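Local coordinates for hydratase ChsH1 (Mycobacterium tuberculosis, PDB 4W78), which hydrates the double bond of a steroid enoyl-CoA, working in complex with ChsH2, during breakdown of the cholesterol side chain, at residues T134-G139 with L163-P167. Numbering follows the deposited sequence.
Sequences TALGEG and LKFKP
K166 N donates to E138 O (2.9 Å) in a nearly straight hydrogen bond, 166° at the hydrogen, that ties the residue just after strand 153-165 to the hairpin connection. The same carbonyl oxygen receives a CA-H...O contact from F165 CA at 3.3 Å. One residue on, G139 and F165 form an antiparallel non-hydrogen-bonded pair, their CA atoms just 3.9 Å apart; G139 CA also comes within 3.0 Å of K164 O, a close backbone approach.

Side-chain packing joins the two segments as well. L136 CB sits over one face of the F165 ring, a CH-pi contact 4.2 Å from the centroid; with F165 CG between its own backbone N and carbonyl carbon (chi1 62°), the ring is turned toward L136. L163 meets T134 tip to tip, CD2 against OG1, while its CD1 lies against G139 CA.

Polar bonds within 134-139 help hold the turn. T134 OG1 accepts from L136 N, an ST turn, and donates to G137 O at 2.7 Å, in the carbonyl plane and on a lone pair; T134 N also reaches that oxygen, so two donors grip it.

The charged side chains look elsewhere. E138 and K166 run side by side, but their charged ends stay beyond salt-bridge range: E138 OE1 bonds to Y97 OH, and K166 NZ to A95 O.

A type I beta turn, T134 to G137, thus heads the hairpin joining strands 119-134 and 139-150, and the end of strand 153-165 closes against it at one end of the antiparallel sheet of a hotdog fold.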
loop_
_atom_site.group_PDB
_atom_site.type_symbol
_atom_site.label_atom_id
_atom_site.label_comp_id
_atom_site.label_asym_id
_atom_site.label_seq_id
_atom_site.Cartn_x
_atom_site.Cartn_y
_atom_site.Cartn_z
ATOM N N THR A 134 14.545 31.363 -10.011
ATOM C CA THR A 134 14.025 30.201 -10.718
ATOM C C THR A 134 12.616 30.506 -11.202
ATOM O O THR A 134 12.026 31.509 -10.804
ATOM C CB THR A 134 13.994 28.949 -9.817
ATOM O OG1 THR A 134 12.769 28.916 -9.073
ATOM C CG2 THR A 134 15.178 28.947 -8.853
ATOM N N ALA A 135 12.078 29.632 -12.048
ATOM C CA ALA A 135 10.734 29.817 -12.594
ATOM C C ALA A 135 9.655 29.691 -11.520
ATOM O O ALA A 135 8.499 30.050 -11.751
ATOM C CB ALA A 135 10.476 28.827 -13.722
ATOM N N LEU A 136 10.035 29.179 -10.350
ATOM C CA LEU A 136 9.099 29.017 -9.244
ATOM C C LEU A 136 9.271 30.110 -8.194
ATOM O O LEU A 136 8.490 30.198 -7.245
ATOM C CB LEU A 136 9.267 27.639 -8.599
ATOM C CG LEU A 136 8.944 26.439 -9.496
ATOM C CD1 LEU A 136 9.235 25.136 -8.785
ATOM C CD2 LEU A 136 7.493 26.487 -9.940
ATOM N N GLY A 137 10.290 30.946 -8.374
ATOM C CA GLY A 137 10.607 31.991 -7.418
ATOM C C GLY A 137 12.050 31.916 -6.961
ATOM O O GLY A 137 12.784 31.010 -7.358
ATOM N N GLU A 138 12.466 32.866 -6.128
ATOM C CA GLU A 138 13.812 32.830 -5.573
ATOM C C GLU A 138 13.958 31.589 -4.698
ATOM O O GLU A 138 13.066 31.262 -3.912
ATOM C CB GLU A 138 14.114 34.092 -4.762
ATOM C CG GLU A 138 15.570 34.204 -4.317
ATOM C CD GLU A 138 15.855 35.449 -3.491
ATOM O OE1 GLU A 138 15.358 35.539 -2.344
ATOM O OE2 GLU A 138 16.585 36.338 -3.984
ATOM N N GLY A 139 15.074 30.886 -4.845
ATOM C CA GLY A 139 15.266 29.669 -4.083
ATOM C C GLY A 139 16.701 29.211 -3.922
ATOM O O GLY A 139 17.635 29.798 -4.472
ATOM N N LEU A 163 14.659 21.891 -4.500
ATOM C CA LEU A 163 14.652 23.341 -4.518
ATOM C C LEU A 163 13.722 23.833 -3.419
ATOM O O LEU A 163 12.544 23.461 -3.386
ATOM C CB LEU A 163 14.152 23.837 -5.879
ATOM C CG LEU A 163 13.862 25.331 -5.982
ATOM C CD1 LEU A 163 15.130 26.172 -5.840
ATOM C CD2 LEU A 163 13.150 25.618 -7.304
ATOM N N LYS A 164 14.251 24.629 -2.497
ATOM C CA LYS A 164 13.416 25.335 -1.527
ATOM C C LYS A 164 13.245 26.758 -2.022
ATOM O O LYS A 164 14.228 27.460 -2.265
ATOM C CB LYS A 164 14.074 25.354 -0.147
ATOM C CG LYS A 164 14.179 23.990 0.505
ATOM C CD LYS A 164 12.841 23.555 1.062
ATOM C CE LYS A 164 12.473 24.381 2.282
ATOM N NZ LYS A 164 11.002 24.326 2.521
ATOM N N PHE A 165 12.000 27.199 -2.171
ATOM C CA PHE A 165 11.752 28.459 -2.850
ATOM C C PHE A 165 10.718 29.303 -2.119
ATOM O O PHE A 165 9.940 28.784 -1.318
ATOM C CB PHE A 165 11.309 28.205 -4.306
ATOM C CG PHE A 165 10.013 27.439 -4.429
ATOM C CD1 PHE A 165 10.000 26.056 -4.453
ATOM C CD2 PHE A 165 8.801 28.114 -4.537
ATOM C CE1 PHE A 165 8.812 25.356 -4.568
ATOM C CE2 PHE A 165 7.614 27.419 -4.648
ATOM C CZ PHE A 165 7.613 26.047 -4.669
ATOM N N LYS A 166 10.729 30.598 -2.413
ATOM C CA LYS A 166 9.716 31.527 -1.933
ATOM C C LYS A 166 8.528 31.490 -2.884
ATOM O O LYS A 166 8.668 31.809 -4.065
ATOM C CB LYS A 166 10.278 32.948 -1.889
ATOM C CG LYS A 166 11.157 33.255 -0.688
ATOM C CD LYS A 166 11.643 34.692 -0.738
ATOM C CE LYS A 166 12.099 35.173 0.627
ATOM N NZ LYS A 166 13.120 34.262 1.197
ATOM N N PRO A 167 7.352 31.093 -2.377
ATOM C CA PRO A 167 6.133 31.060 -3.195
ATOM C C PRO A 167 5.735 32.462 -3.644
ATOM O O PRO A 167 6.241 33.441 -3.093
ATOM C CB PRO A 167 5.087 30.493 -2.232
ATOM C CG PRO A 167 5.887 29.721 -1.226
ATOM C CD PRO A 167 7.114 30.559 -1.027
#